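Local atomic coordinates of TATA-box-binding protein (Sulfolobus acidocaldarius, PDB entry 1MP9), a protein that probably binds the TATA box element of archaeal promoters as a general transcription factor, close to the position where RNA polymerase starts transcription. Residues A[29-34]-A[42-47]; A[38-43]-A[48-53]. All coordinates share one frame; numbering follows the deposited sequence.

Contact 1: residues A[29-34]-A[42-47]; sequences DLYAME and YDPDQF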
loop_
_atom_site.group_PDB
_atom_site.type_symbol
_atom_site.label_atom_id
_atom_site.label_comp_id
_atom_site.label_asym_id
_atom_site.label_seq_id
_atom_site.Cartn_x
_atom_site.Cartn_y
_atom_site.Cartn_z
ATOM N N ASP A 29 -26.329 25.009 -6.139
ATOM C CA ASP A 29 -25.635 26.249 -6.431
ATOM C C ASP A 29 -24.794 26.489 -5.172
ATOM O O ASP A 29 -25.302 26.927 -4.134
ATOM C CB ASP A 29 -26.649 27.379 -6.648
ATOM C CG ASP A 29 -25.988 28.732 -6.879
ATOM O OD1 ASP A 29 -24.902 28.993 -6.314
ATOM O OD2 ASP A 29 -26.571 29.561 -7.613
ATOM N N LEU A 30 -23.505 26.178 -5.267
ATOM C CA LEU A 30 -22.587 26.332 -4.130
ATOM C C LEU A 30 -22.336 27.777 -3.730
ATOM O O LEU A 30 -22.104 28.076 -2.551
ATOM C CB LEU A 30 -21.263 25.580 -4.428
ATOM C CG LEU A 30 -21.515 24.094 -4.705
ATOM C CD1 LEU A 30 -20.183 23.404 -5.009
ATOM C CD2 LEU A 30 -22.195 23.400 -3.504
ATOM N N TYR A 31 -22.384 28.698 -4.697
ATOM C CA TYR A 31 -22.204 30.107 -4.342
ATOM C C TYR A 31 -23.343 30.496 -3.405
ATOM O O TYR A 31 -23.155 31.136 -2.353
ATOM C CB TYR A 31 -22.247 31.007 -5.587
ATOM C CG TYR A 31 -21.091 30.818 -6.559
ATOM C CD1 TYR A 31 -21.256 30.077 -7.717
ATOM C CD2 TYR A 31 -19.834 31.414 -6.322
ATOM C CE1 TYR A 31 -20.204 29.919 -8.629
ATOM C CE2 TYR A 31 -18.775 31.269 -7.236
ATOM C CZ TYR A 31 -18.979 30.523 -8.378
ATOM O OH TYR A 31 -17.991 30.395 -9.305
ATOM N N ALA A 32 -24.545 30.111 -3.805
ATOM C CA ALA A 32 -25.739 30.417 -3.011
ATOM C C ALA A 32 -25.657 29.742 -1.649
ATOM O O ALA A 32 -25.962 30.357 -0.626
ATOM C CB ALA A 32 -27.023 29.952 -3.769
ATOM N N MET A 33 -25.197 28.492 -1.625
ATOM C CA MET A 33 -25.114 27.769 -0.361
ATOM C C MET A 33 -24.106 28.395 0.587
ATOM O O MET A 33 -24.379 28.538 1.774
ATOM C CB MET A 33 -24.776 26.290 -0.602
ATOM C CG MET A 33 -24.773 25.460 0.663
ATOM S SD MET A 33 -24.373 23.741 0.329
ATOM C CE MET A 33 -25.876 23.074 -0.332
ATOM N N GLU A 34 -22.944 28.789 0.068
ATOM C CA GLU A 34 -21.915 29.418 0.904
ATOM C C GLU A 34 -22.466 30.678 1.561
ATOM O O GLU A 34 -22.218 30.936 2.746
ATOM C CB GLU A 34 -20.704 29.784 0.055
ATOM C CG GLU A 34 -19.503 30.290 0.825
ATOM C CD GLU A 34 -19.612 31.743 1.232
ATOM O OE1 GLU A 34 -20.107 32.569 0.425
ATOM O OE2 GLU A 34 -19.182 32.070 2.363
ATOM N N TYR A 42 -16.161 28.069 0.182
ATOM C CA TYR A 42 -16.341 27.718 -1.219
ATOM C C TYR A 42 -15.541 28.633 -2.106
ATOM O O TYR A 42 -15.872 29.796 -2.261
ATOM C CB TYR A 42 -17.808 27.796 -1.638
ATOM C CG TYR A 42 -18.019 27.451 -3.098
ATOM C CD1 TYR A 42 -17.541 26.245 -3.630
ATOM C CD2 TYR A 42 -18.684 28.336 -3.956
ATOM C CE1 TYR A 42 -17.720 25.939 -4.974
ATOM C CE2 TYR A 42 -18.873 28.038 -5.310
ATOM C CZ TYR A 42 -18.389 26.844 -5.809
ATOM O OH TYR A 42 -18.554 26.559 -7.139
ATOM N N ASP A 43 -14.475 28.105 -2.684
ATOM C CA ASP A 43 -13.642 28.892 -3.580
ATOM C C ASP A 43 -13.344 27.945 -4.729
ATOM O O ASP A 43 -12.396 27.172 -4.682
ATOM C CB ASP A 43 -12.369 29.324 -2.862
ATOM C CG ASP A 43 -11.403 30.046 -3.781
ATOM O OD1 ASP A 43 -11.674 30.115 -5.012
ATOM O OD2 ASP A 43 -10.365 30.530 -3.259
ATOM N N PRO A 44 -14.155 28.009 -5.792
ATOM C CA PRO A 44 -13.929 27.102 -6.908
ATOM C C PRO A 44 -12.584 27.258 -7.590
ATOM O O PRO A 44 -12.203 26.405 -8.377
ATOM C CB PRO A 44 -15.148 27.354 -7.818
ATOM C CG PRO A 44 -15.424 28.833 -7.590
ATOM C CD PRO A 44 -15.193 29.019 -6.105
ATOM N N ASP A 45 -11.843 28.320 -7.290
ATOM C CA ASP A 45 -10.509 28.433 -7.897
ATOM C C ASP A 45 -9.514 27.525 -7.156
ATOM O O ASP A 45 -8.438 27.230 -7.668
ATOM C CB ASP A 45 -9.970 29.864 -7.850
ATOM C CG ASP A 45 -10.693 30.795 -8.799
ATOM O OD1 ASP A 45 -11.054 30.364 -9.933
ATOM O OD2 ASP A 45 -10.883 31.974 -8.409
ATOM N N GLN A 46 -9.877 27.082 -5.956
ATOM C CA GLN A 46 -9.002 26.224 -5.158
ATOM C C GLN A 46 -9.477 24.777 -5.028
ATOM O O GLN A 46 -8.671 23.857 -5.025
ATOM C CB GLN A 46 -8.841 26.806 -3.764
ATOM C CG GLN A 46 -7.932 28.014 -3.685
ATOM C CD GLN A 46 -7.700 28.426 -2.241
ATOM O OE1 GLN A 46 -8.639 28.805 -1.529
ATOM N NE2 GLN A 46 -6.448 28.340 -1.791
ATOM N N PHE A 47 -10.788 24.586 -4.891
ATOM C CA PHE A 47 -11.365 23.261 -4.750
ATOM C C PHE A 47 -12.796 23.325 -5.259
ATOM O O PHE A 47 -13.517 24.255 -4.927
ATOM C CB PHE A 47 -11.338 22.834 -3.287
ATOM C CG PHE A 47 -11.744 21.404 -3.075
ATOM C CD1 PHE A 47 -10.901 20.370 -3.461
ATOM C CD2 PHE A 47 -12.976 21.094 -2.515
ATOM C CE1 PHE A 47 -11.277 19.038 -3.295
ATOM C CE2 PHE A 47 -13.361 19.773 -2.343
ATOM C CZ PHE A 47 -12.503 18.740 -2.737
#
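Glu34 and Tyr42, their CA atoms 6.2 Å apart, mark the closest backbone approach between the first turn of helix 30-36 and the extended chain that returns past it toward a turn at 43-47. The contact is made by side chains, and the Tyr42 ring is its centre. With CG anti to the backbone N (chi1 179°), the ring reaches out to the helix. Leu30 CB lies over the middle of one face, 3.4 Å from the ring centroid and 12° off its normal, a close CH-pi contact; Leu30 CD1 extends the cover to CE1. Over the opposite face sits CD of Pro44, from Tyr42's own segment, so the ring is sandwiched between aliphatic groups. Its CE2 edge points into the face of Tyr31 in a T-shaped pair, centroids 5.0 Å apart and planes at 78°. The Tyr31 hydroxyl end runs on to Pro44, whose CG lies 3.5 Å from OH. At the other end, the bent chain of Glu34 lays its CB and CG against Tyr42 CB; a glutamate suits this rim, its methylenes packing while its carboxylate ends at the partly exposed surface. Were Tyr42 replaced by an alanine, a gap would probably open between Leu30 and Pro44, and the Tyr31 face would lose its aromatic partner. Both backbones are locally braced. Asp29 is the N-cap, its OD1 taking the nearly straight bond from Ala32 N (2.8 Å) from above the carboxylate plane, while Asp43 OD1 accepts from Asp45 N in an Asx turn that shapes the loop bearing Pro44. This is the short helix of the first TBP repeat, packed through a T-shaped tyrosine pair and a CH-pi contact against the loop leading into strand 50-54 of the TBP fold.

Contact 2: residues A[38-43]-A[48-53]; sequences PNVEYD and PGLIFR
Residues 40-42 run antiparallel to 50-52, joined by a single beta bridge between Glu41 and Ile51, beside strand 50-54, the outermost strand at this end of the TBP saddle sheet. Ahead of them, Asn39 offers its carbonyl weakly to a water that accepts from Arg53 N. Val40, beta-branched and apolar, turns toward the strand: its CB rests 3.7 Å from Leu50 CD2, and CG1 reaches CD1 of the Phe52 ring, which also packs on helix 77-93. At Glu41 the backbone does the holding. Its N donates to Ile51 O (3.0 Å) and its O accepts from Ile51 N (2.7 Å), both nearly straight and in the carbonyl plane, a hydrogen-bonded pair. The extended Glu41 side chain, suited to the exposed surface, runs beside that of Ile51; its OE1 stays 4.0 Å from Arg53 NH1, opposite charges that probably attract, though too far apart for a salt bridge, while Ile51 CG2 covers one guanidinium face. Tyr42 presents a ring edge to the carbonyls of Pro48 and Gly49, and a water 2.9 Å from its OH donates to Pro48 O at 2.6 Å. Beyond the bridge, another water accepts from Asp43 N at 2.9 Å and probably donates to Gly49 O.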
loop_
_atom_site.group_PDB
_atom_site.type_symbol
_atom_site.label_atom_id
_atom_site.label_comp_id
_atom_site.label_asym_id
_atom_site.label_seq_id
_atom_site.Cartn_x
_atom_site.Cartn_y
_atom_site.Cartn_z
ATOM N N PRO A 38 -23.861 29.663 7.246
ATOM C CA PRO A 38 -22.753 30.342 7.905
ATOM C C PRO A 38 -21.504 29.487 8.068
ATOM O O PRO A 38 -21.567 28.255 8.181
ATOM C CB PRO A 38 -23.352 30.738 9.250
ATOM C CG PRO A 38 -24.263 29.619 9.549
ATOM C CD PRO A 38 -24.928 29.319 8.205
ATOM N N ASN A 39 -20.369 30.170 8.061
ATOM C CA ASN A 39 -19.073 29.558 8.266
ATOM C C ASN A 39 -18.685 28.340 7.429
ATOM O O ASN A 39 -18.123 27.379 7.961
ATOM C CB ASN A 39 -18.917 29.236 9.758
ATOM C CG ASN A 39 -19.139 30.468 10.645
ATOM O OD1 ASN A 39 -18.371 31.448 10.598
ATOM N ND2 ASN A 39 -20.198 30.430 11.440
ATOM N N VAL A 40 -18.992 28.358 6.139
ATOM C CA VAL A 40 -18.580 27.264 5.273
ATOM C C VAL A 40 -17.636 27.897 4.265
ATOM O O VAL A 40 -17.553 29.119 4.154
ATOM C CB VAL A 40 -19.763 26.588 4.521
ATOM C CG1 VAL A 40 -20.671 25.864 5.526
ATOM C CG2 VAL A 40 -20.543 27.625 3.679
ATOM N N GLU A 41 -16.924 27.082 3.513
ATOM C CA GLU A 41 -15.998 27.636 2.557
ATOM C C GLU A 41 -16.239 27.144 1.140
ATOM O O GLU A 41 -16.474 25.942 0.916
ATOM C CB GLU A 41 -14.585 27.286 2.992
ATOM C CG GLU A 41 -13.516 27.960 2.177
ATOM C CD GLU A 41 -12.163 27.859 2.848
ATOM O OE1 GLU A 41 -11.639 26.753 3.045
ATOM O OE2 GLU A 41 -11.588 29.019 3.220
ATOM N N TYR A 42 -16.161 28.069 0.182
ATOM C CA TYR A 42 -16.341 27.718 -1.219
ATOM C C TYR A 42 -15.541 28.633 -2.106
ATOM O O TYR A 42 -15.872 29.796 -2.261
ATOM C CB TYR A 42 -17.808 27.796 -1.638
ATOM C CG TYR A 42 -18.019 27.451 -3.098
ATOM C CD1 TYR A 42 -17.541 26.245 -3.630
ATOM C CD2 TYR A 42 -18.684 28.336 -3.956
ATOM C CE1 TYR A 42 -17.720 25.939 -4.974
ATOM C CE2 TYR A 42 -18.873 28.038 -5.310
ATOM C CZ TYR A 42 -18.389 26.844 -5.809
ATOM O OH TYR A 42 -18.554 26.559 -7.139
ATOM N N ASP A 43 -14.475 28.105 -2.684
ATOM C CA ASP A 43 -13.642 28.892 -3.580
ATOM C C ASP A 43 -13.344 27.945 -4.729
ATOM O O ASP A 43 -12.396 27.172 -4.682
ATOM C CB ASP A 43 -12.369 29.324 -2.862
ATOM C CG ASP A 43 -11.403 30.046 -3.781
ATOM O OD1 ASP A 43 -11.674 30.115 -5.012
ATOM O OD2 ASP A 43 -10.365 30.530 -3.259
ATOM N N PRO A 48 -13.230 22.326 -6.061
ATOM C CA PRO A 48 -14.590 22.285 -6.636
ATOM C C PRO A 48 -15.758 22.156 -5.694
ATOM O O PRO A 48 -16.899 22.469 -6.076
ATOM C CB PRO A 48 -14.541 21.131 -7.626
ATOM C CG PRO A 48 -13.476 20.217 -7.058
ATOM C CD PRO A 48 -12.462 21.101 -6.370
ATOM N N GLY A 49 -15.497 21.722 -4.464
ATOM C CA GLY A 49 -16.594 21.566 -3.527
ATOM C C GLY A 49 -16.663 22.574 -2.407
ATOM O O GLY A 49 -15.667 23.218 -2.080
ATOM N N LEU A 50 -17.863 22.711 -1.834
ATOM C CA LEU A 50 -18.101 23.573 -0.692
ATOM C C LEU A 50 -17.675 22.716 0.515
ATOM O O LEU A 50 -18.053 21.531 0.629
ATOM C CB LEU A 50 -19.605 23.938 -0.567
ATOM C CG LEU A 50 -19.962 24.914 0.558
ATOM C CD1 LEU A 50 -21.137 25.804 0.101
ATOM C CD2 LEU A 50 -20.301 24.147 1.850
ATOM N N ILE A 51 -16.912 23.321 1.419
ATOM C CA ILE A 51 -16.402 22.619 2.599
ATOM C C ILE A 51 -17.210 22.983 3.831
ATOM O O ILE A 51 -17.239 24.148 4.253
ATOM C CB ILE A 51 -14.922 22.974 2.811
ATOM C CG1 ILE A 51 -14.167 22.619 1.539
ATOM C CG2 ILE A 51 -14.356 22.239 4.078
ATOM C CD1 ILE A 51 -12.743 23.178 1.430
ATOM N N PHE A 52 -17.875 21.979 4.393
ATOM C CA PHE A 52 -18.734 22.145 5.555
ATOM C C PHE A 52 -18.065 21.393 6.700
ATOM O O PHE A 52 -17.920 20.191 6.644
ATOM C CB PHE A 52 -20.099 21.541 5.229
ATOM C CG PHE A 52 -21.119 21.688 6.319
ATOM C CD1 PHE A 52 -22.239 22.492 6.135
ATOM C CD2 PHE A 52 -20.963 21.022 7.540
ATOM C CE1 PHE A 52 -23.186 22.634 7.142
ATOM C CE2 PHE A 52 -21.911 21.160 8.557
ATOM C CZ PHE A 52 -23.018 21.964 8.359
ATOM N N ARG A 53 -17.643 22.102 7.738
ATOM C CA ARG A 53 -16.967 21.444 8.852
ATOM C C ARG A 53 -17.824 21.400 10.093
ATOM O O ARG A 53 -18.467 22.386 10.456
ATOM C CB ARG A 53 -15.649 22.160 9.186
ATOM C CG ARG A 53 -14.612 22.138 8.079
ATOM C CD ARG A 53 -13.358 22.922 8.469
ATOM N NE ARG A 53 -12.248 22.677 7.550
ATOM C CZ ARG A 53 -11.941 23.439 6.502
ATOM N NH1 ARG A 53 -12.661 24.521 6.218
ATOM N NH2 ARG A 53 -10.910 23.115 5.734
HETATM O O HOH W 1 -19.450 24.188 8.127
HETATM O O HOH W 2 -17.465 24.052 -8.061
HETATM O O HOH W 3 -13.943 25.272 -2.549
#

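How the contacts relate
Contacts 1 and 2 share Tyr42 and Asp43 and lie about 6 Å apart, centre to centre, within the first repeat. Contact 1 sits at the surface and joins helix 30-36 to the loop, relying on aromatic and aliphatic packing; contact 2 is partly buried and ties the same loop to strand 50-54 through paired backbone bonds and water bridges. The contacts touch directly: Leu50 CD1 packs against the helix backbone, 3.5 Å from Glu34 N, and Val40 CG2 meets Glu34 CA at 3.6 Å. Helix, connecting loop and edge strand are thus joined into one unit, with Leu30 and Leu50 on its buried side and charged Glu41 and Arg53 at the exposed margin.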